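Local coordinates for maltose/maltodextrin-binding protein (Thermus thermophilus, PDB 2GH9) that binds maltotriose and probably related maltodextrins in the cleft of a periplasmic binding protein fold, probably handing them to a membrane transporter, at residues L150-I153 with G154-Y157; I199-L202 with R203-N207; K343-G346 with P347-N350. All coordinates share one frame; numbering follows the deposited sequence.

Contact 1 (L150-I153 with G154-Y157); sequences LYNI and GDPY. With GLC (alpha-D-glucopyranose), chain B; GLC (alpha-D-glucopyranose), chain C.
Asn152 and Asp155 meet round a tight turn. The backbone holds them first: Asp155 N donates to Asn152 O at 3.1 Å and closes a type I beta turn from Asn152 to Asp155. The donor comes from above the carbonyl plane. Both side chains have CG anti to the backbone N (chi1 -166° in each), and the Asn152 amide reaches across to the Asp155 CB. The two flat groups are turned 68° apart. Asn152 ND2 and Asp155 OD2 lie close but at a poor angle for a direct bond. Water 1 joins them instead, accepting from Asn152 ND2 and donating to Asp155 OD2 at 2.7 Å. Water 2 ties the other branch to the backbone, donating to Asn152 OD1 and accepting from Gly154 N. The amide is thus held at both its ends.

Asp155 turns its carboxylate onto the sugar. Asp155 OD1 accepts from O6 of the chain B glucose, and Asp155 OD2 accepts from O6 of the chain C glucose, each bond 2.7 Å long. One carboxylate therefore spans two glucose units. Asp155 OD1 also makes a weak bond to Phe158 N, and so caps the helix that follows. In Tyr157, CG stands anti to the backbone N (chi1 175°). This sets one ring face under the chain C glucose, whose C4 is 3.8 Å above the plane and over the ring centre. Tyr157 CB approaches O5 of the chain B glucose at 3.2 Å. The N-cap aspartate and the aromatic ring form part of the glycan pocket, consistent with sugar binding in a periplasmic maltodextrin-binding protein.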
# COMPACT_ATOMS: atom_id res chain seq x y z
N LEU A 150 -3.53 10.38 14.30
CA LEU A 150 -3.55 8.97 14.56
C LEU A 150 -3.14 8.23 13.29
O LEU A 150 -3.34 8.73 12.19
CB LEU A 150 -4.95 8.52 15.00
CG LEU A 150 -5.47 8.97 16.39
CD1 LEU A 150 -6.89 8.39 16.63
CD2 LEU A 150 -4.48 8.54 17.47
N TYR A 151 -2.56 7.06 13.47
CA TYR A 151 -2.22 6.16 12.35
C TYR A 151 -1.92 4.76 12.86
O TYR A 151 -1.76 4.55 14.07
CB TYR A 151 -1.05 6.73 11.51
CG TYR A 151 0.35 6.43 12.02
CD1 TYR A 151 0.80 6.98 13.21
CD2 TYR A 151 1.23 5.63 11.29
CE1 TYR A 151 2.06 6.71 13.69
CE2 TYR A 151 2.52 5.35 11.76
CZ TYR A 151 2.92 5.91 12.98
OH TYR A 151 4.15 5.70 13.49
N ASN A 152 -1.83 3.81 11.93
CA ASN A 152 -1.49 2.42 12.25
C ASN A 152 -0.02 2.29 12.67
O ASN A 152 0.82 1.81 11.93
CB ASN A 152 -1.83 1.51 11.06
CG ASN A 152 -1.83 0.05 11.41
OD1 ASN A 152 -1.62 -0.34 12.57
ND2 ASN A 152 -2.08 -0.79 10.40
N ILE A 153 0.25 2.69 13.92
CA ILE A 153 1.61 2.86 14.42
C ILE A 153 2.47 1.60 14.45
O ILE A 153 3.70 1.68 14.32
CB ILE A 153 1.54 3.55 15.84
CG1 ILE A 153 2.93 3.92 16.38
CG2 ILE A 153 0.78 2.70 16.85
CD1 ILE A 153 2.86 4.99 17.47
N GLY A 154 1.85 0.44 14.63
CA GLY A 154 2.59 -0.79 14.65
C GLY A 154 2.97 -1.35 13.30
O GLY A 154 3.77 -2.24 13.23
N ASP A 155 2.39 -0.81 12.22
CA ASP A 155 2.57 -1.36 10.87
C ASP A 155 3.89 -0.93 10.17
O ASP A 155 4.16 0.25 10.02
CB ASP A 155 1.34 -0.98 10.05
CG ASP A 155 1.21 -1.76 8.75
OD1 ASP A 155 2.14 -1.67 7.93
OD2 ASP A 155 0.17 -2.42 8.52
N PRO A 156 4.71 -1.89 9.72
CA PRO A 156 6.02 -1.55 9.10
C PRO A 156 5.95 -0.76 7.76
O PRO A 156 6.71 0.21 7.55
CB PRO A 156 6.68 -2.93 8.89
CG PRO A 156 5.60 -3.91 8.95
CD PRO A 156 4.46 -3.34 9.75
N TYR A 157 5.04 -1.17 6.88
CA TYR A 157 4.69 -0.37 5.67
C TYR A 157 4.33 1.10 5.98
O TYR A 157 4.86 2.01 5.35
CB TYR A 157 3.52 -1.05 4.96
CG TYR A 157 2.94 -0.32 3.77
CD1 TYR A 157 3.43 -0.55 2.51
CD2 TYR A 157 1.86 0.57 3.92
CE1 TYR A 157 2.89 0.08 1.41
CE2 TYR A 157 1.33 1.22 2.85
CZ TYR A 157 1.84 0.96 1.57
OH TYR A 157 1.34 1.58 0.44
C1 GLC B . 1.93 -3.80 2.62
C2 GLC B . 2.37 -4.96 1.75
C3 GLC B . 2.04 -6.28 2.41
C4 GLC B . 2.62 -6.31 3.81
C5 GLC B . 2.18 -5.10 4.65
C6 GLC B . 2.86 -5.02 6.03
O2 GLC B . 1.74 -4.87 0.45
O3 GLC B . 2.56 -7.36 1.64
O4 GLC B . 2.22 -7.53 4.43
O5 GLC B . 2.50 -3.89 3.95
O6 GLC B . 2.08 -4.19 6.89
C1 GLC C . -2.61 -1.06 2.33
C2 GLC C . -1.73 -1.19 1.10
C3 GLC C . -0.87 -2.47 1.22
C4 GLC C . -0.11 -2.56 2.54
C5 GLC C . -1.07 -2.33 3.71
C6 GLC C . -0.30 -2.26 5.03
O2 GLC C . -2.54 -1.28 -0.07
O3 GLC C . 0.03 -2.55 0.14
O4 GLC C . 0.51 -3.85 2.66
O5 GLC C . -1.82 -1.11 3.52
O6 GLC C . -1.10 -2.65 6.15
O HOH W 1 -1.36 -3.61 10.42
O HOH W 2 -0.81 -0.33 15.56

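Contact 2 (I199-L202 with R203-N207); sequences IKDL and RFKYN
Asp201 and Tyr206 pack closely where helix 189-204 runs out. Tyr206 N donates to Asp201 O at 2.7 Å, nearly straight, and Lys205 N gives the same oxygen a second bond of 3.0 Å. The preceding Lys200 O also takes two donors, Arg203 N and Phe204 N. The 201-206 bond spans five residues and widens the last turn.

The tight part is the Tyr206 ring against Asp201. Tyr206 CG is anti to the carbonyl carbon (chi1 -50°), which swings the ring back over the turn. Tyr206 CE2 comes to 3.3 Å from Asp201 CB, and Tyr206 CD2 to 3.1 Å from Asp201 O. Leu202 CA sits at the ring edge, in plane. Trp131 meets the ring edge-to-face from another helix, and Leu202 also packs on Trp131.

The solvent side is looser. Lys205 lies alongside Asp201, and the bend at chi3 (-65°) brings its end near the carboxylate. The salt bridge between Lys205 NZ and Asp201 OD2 is long, at 3.7 Å. Water 3 donates to Asp201 OD2 at 2.7 Å and also bonds Tyr206 OH. The other oxygen, Asp201 OD1, is bonded to Gln197. Replacing Tyr206 by alanine would remove the ring, and is likely to leave Trp131 without its edge-to-face partner and water 3 without its hydroxyl.

Arg203 and Lys200 send their charged ends away from the turn, to the carbonyl of Ile356 and to Ser361 and Pro359. The chemistry implies a helix end fixed mainly by shared backbone carbonyls and ring packing, with charge pairing weaker at the surface.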
# COMPACT_ATOMS: atom_id res chain seq x y z
N ILE A 199 9.37 6.85 16.37
CA ILE A 199 8.07 6.18 16.49
C ILE A 199 7.68 6.05 17.97
O ILE A 199 6.56 6.38 18.33
CB ILE A 199 7.99 4.83 15.73
CG1 ILE A 199 8.17 5.05 14.23
CG2 ILE A 199 6.64 4.15 16.02
CD1 ILE A 199 8.67 3.83 13.44
N LYS A 200 8.60 5.61 18.82
CA LYS A 200 8.34 5.65 20.28
C LYS A 200 7.90 7.02 20.77
O LYS A 200 6.92 7.14 21.51
CB LYS A 200 9.56 5.20 21.08
CG LYS A 200 9.72 3.73 21.12
CD LYS A 200 11.01 3.30 21.86
CE LYS A 200 10.91 3.47 23.38
NZ LYS A 200 12.22 3.03 24.01
N ASP A 201 8.62 8.05 20.33
CA ASP A 201 8.37 9.42 20.75
C ASP A 201 6.98 9.88 20.38
O ASP A 201 6.41 10.72 21.06
CB ASP A 201 9.40 10.41 20.17
CG ASP A 201 10.80 10.22 20.73
OD1 ASP A 201 10.99 9.48 21.72
OD2 ASP A 201 11.74 10.82 20.16
N LEU A 202 6.44 9.36 19.27
CA LEU A 202 5.07 9.68 18.84
C LEU A 202 4.07 9.29 19.94
O LEU A 202 2.99 9.85 20.03
CB LEU A 202 4.73 8.98 17.50
CG LEU A 202 5.34 9.56 16.20
CD1 LEU A 202 4.99 8.74 14.96
CD2 LEU A 202 4.89 11.00 15.99
N ARG A 203 4.43 8.31 20.76
CA ARG A 203 3.58 7.93 21.89
C ARG A 203 4.07 8.56 23.19
O ARG A 203 3.32 9.25 23.83
CB ARG A 203 3.53 6.41 22.03
CG ARG A 203 2.65 5.90 23.17
CD ARG A 203 2.47 4.40 23.04
NE ARG A 203 1.56 4.07 21.94
CZ ARG A 203 1.44 2.88 21.37
NH1 ARG A 203 2.16 1.85 21.78
NH2 ARG A 203 0.58 2.71 20.38
N PHE A 204 5.33 8.33 23.55
CA PHE A 204 5.79 8.62 24.92
C PHE A 204 6.32 10.04 25.16
O PHE A 204 6.48 10.46 26.32
CB PHE A 204 6.85 7.61 25.32
CG PHE A 204 6.39 6.19 25.23
CD1 PHE A 204 5.25 5.77 25.93
CD2 PHE A 204 7.07 5.26 24.45
CE1 PHE A 204 4.82 4.44 25.85
CE2 PHE A 204 6.64 3.94 24.36
CZ PHE A 204 5.52 3.54 25.07
N LYS A 205 6.64 10.76 24.09
CA LYS A 205 7.14 12.12 24.23
C LYS A 205 6.11 13.10 23.74
O LYS A 205 5.74 14.03 24.45
CB LYS A 205 8.44 12.34 23.44
CG LYS A 205 8.97 13.76 23.59
CD LYS A 205 10.09 14.09 22.63
CE LYS A 205 11.33 13.26 22.88
NZ LYS A 205 12.49 13.87 22.14
N TYR A 206 5.68 12.92 22.49
CA TYR A 206 4.77 13.85 21.86
C TYR A 206 3.32 13.55 22.21
O TYR A 206 2.46 14.41 22.02
CB TYR A 206 4.97 13.88 20.33
CG TYR A 206 6.41 14.06 19.87
CD1 TYR A 206 7.13 15.22 20.19
CD2 TYR A 206 7.04 13.08 19.12
CE1 TYR A 206 8.45 15.39 19.76
CE2 TYR A 206 8.36 13.23 18.70
CZ TYR A 206 9.06 14.39 19.02
OH TYR A 206 10.36 14.50 18.61
N ASN A 207 3.05 12.35 22.73
CA ASN A 207 1.72 11.96 23.22
C ASN A 207 0.62 12.12 22.15
O ASN A 207 -0.43 12.73 22.39
CB ASN A 207 1.36 12.72 24.51
CG ASN A 207 0.13 12.14 25.21
OD1 ASN A 207 -0.01 10.92 25.35
ND2 ASN A 207 -0.76 13.02 25.65
O HOH W 3 11.57 12.43 18.03

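Contact 3 (K343-G346 with P347-N350); sequences KVWG and PWGN. With GLC (alpha-D-glucopyranose), chain B.
Trp345 and Trp348 lie side by side on one helix, three residues apart and pointing the same way. Their six-membered rings are nearly parallel, with planes 7° apart. They are slid so far that they barely overlap, and the centroids are 5.6 Å apart. The closest atoms are Trp345 CZ3 and Trp348 CZ3, 3.5 Å apart. The first torsions differ. Trp345 has CG beside the backbone N (chi1 -60°), while Trp348 has CG anti to it (chi1 -172°).

Val344 crosses Trp348 obliquely and sets CG1 3.8 Å from Trp348 CE3. Phe163 meets the Trp348 ring edge-to-face.

Trp345 uses one face for sugar. C4 of the chain B glucose lies 3.6 Å above the plane, offset toward the rim. Trp345 NE1 makes a weak bond to Asp65, which also binds the sugar and may help to orient the indole.

The helix is kinked at Pro347, which has no N-H to give to the turn before. Pro347 CD instead rests 3.2 Å from Lys343 O. Regular bonding continues with Trp348 N to Val344 O at 3.0 Å, and with Gly349 N and Asn350 N to the carbonyls of Trp345 and Gly346. An indole face laid against a glucose ring, with a second tryptophan beside it, is an aromatic platform of the kind found in the carbohydrate site of maltose-binding proteins.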
# COMPACT_ATOMS: atom_id res chain seq x y z
N LYS A 343 9.54 -12.24 3.86
CA LYS A 343 10.24 -12.54 5.12
C LYS A 343 10.47 -11.31 6.01
O LYS A 343 10.59 -11.44 7.23
CB LYS A 343 11.60 -13.20 4.83
CG LYS A 343 11.55 -14.70 4.52
CD LYS A 343 11.58 -14.98 3.02
CE LYS A 343 12.05 -16.41 2.71
NZ LYS A 343 12.05 -16.67 1.22
N VAL A 344 10.52 -10.11 5.42
CA VAL A 344 10.91 -8.89 6.17
C VAL A 344 9.78 -8.31 7.04
O VAL A 344 10.02 -7.90 8.17
CB VAL A 344 11.48 -7.83 5.23
CG1 VAL A 344 11.78 -6.51 5.99
CG2 VAL A 344 12.76 -8.35 4.56
N TRP A 345 8.56 -8.29 6.51
CA TRP A 345 7.45 -7.58 7.15
C TRP A 345 7.18 -8.03 8.60
O TRP A 345 6.89 -7.21 9.47
CB TRP A 345 6.16 -7.77 6.34
CG TRP A 345 6.18 -7.26 4.92
CD1 TRP A 345 5.97 -8.00 3.79
CD2 TRP A 345 6.33 -5.90 4.47
NE1 TRP A 345 6.01 -7.21 2.69
CE2 TRP A 345 6.22 -5.91 3.06
CE3 TRP A 345 6.55 -4.68 5.12
CZ2 TRP A 345 6.33 -4.75 2.29
CZ3 TRP A 345 6.67 -3.54 4.36
CH2 TRP A 345 6.56 -3.58 2.95
N GLY A 346 7.23 -9.33 8.84
CA GLY A 346 6.92 -9.87 10.16
C GLY A 346 7.86 -9.36 11.25
O GLY A 346 7.41 -8.68 12.18
N PRO A 347 9.16 -9.69 11.15
CA PRO A 347 10.14 -9.19 12.13
C PRO A 347 10.25 -7.66 12.17
O PRO A 347 10.51 -7.10 13.24
CB PRO A 347 11.46 -9.80 11.65
CG PRO A 347 11.06 -10.99 10.83
CD PRO A 347 9.79 -10.56 10.15
N TRP A 348 10.04 -7.00 11.02
CA TRP A 348 10.08 -5.54 10.95
C TRP A 348 8.98 -4.93 11.79
O TRP A 348 9.23 -4.02 12.58
CB TRP A 348 9.98 -5.07 9.49
CG TRP A 348 10.20 -3.60 9.24
CD1 TRP A 348 10.57 -2.63 10.13
CD2 TRP A 348 10.11 -2.95 7.97
NE1 TRP A 348 10.70 -1.42 9.50
CE2 TRP A 348 10.44 -1.59 8.17
CE3 TRP A 348 9.79 -3.39 6.68
CZ2 TRP A 348 10.43 -0.67 7.13
CZ3 TRP A 348 9.80 -2.49 5.66
CH2 TRP A 348 10.11 -1.14 5.88
N GLY A 349 7.76 -5.45 11.62
CA GLY A 349 6.60 -5.03 12.38
C GLY A 349 6.64 -5.48 13.83
O GLY A 349 6.11 -4.80 14.72
N ASN A 350 7.25 -6.63 14.07
CA ASN A 350 7.47 -7.10 15.44
C ASN A 350 8.40 -6.14 16.19
O ASN A 350 8.16 -5.82 17.34
CB ASN A 350 8.02 -8.54 15.44
CG ASN A 350 6.96 -9.58 15.02
OD1 ASN A 350 5.75 -9.30 14.94
ND2 ASN A 350 7.43 -10.81 14.75
C1 GLC B . 1.93 -3.80 2.62
C2 GLC B . 2.37 -4.96 1.75
C3 GLC B . 2.04 -6.28 2.41
C4 GLC B . 2.62 -6.31 3.81
C5 GLC B . 2.18 -5.10 4.65
C6 GLC B . 2.86 -5.02 6.03
O2 GLC B . 1.74 -4.87 0.45
O3 GLC B . 2.56 -7.36 1.64
O4 GLC B . 2.22 -7.53 4.43
O5 GLC B . 2.50 -3.89 3.95
O6 GLC B . 2.08 -4.19 6.89

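In the fold
Contacts 1 and 3 both reach the chain B glucose, while contact 2 lies farther out, its centre about 24 Å from the centre of the chain. Contact 1 gives the sugar a carboxylate and a phenol ring; contact 3 gives it an indole. They join through Pro156, whose CB packs 3.6 Å from Trp348 CD2, and through Tyr157 against Trp345. Contact 1 also rests on contact 2: Ile153 packs on Ile199 and Arg203, and Tyr151 on Leu202. Contacts 2 and 3 do not touch. Buried rings and sugar bonds mark the pocket side. Shared backbone carbonyls, a long salt bridge and exposed Lys205 and Asn207 mark the surface helix end.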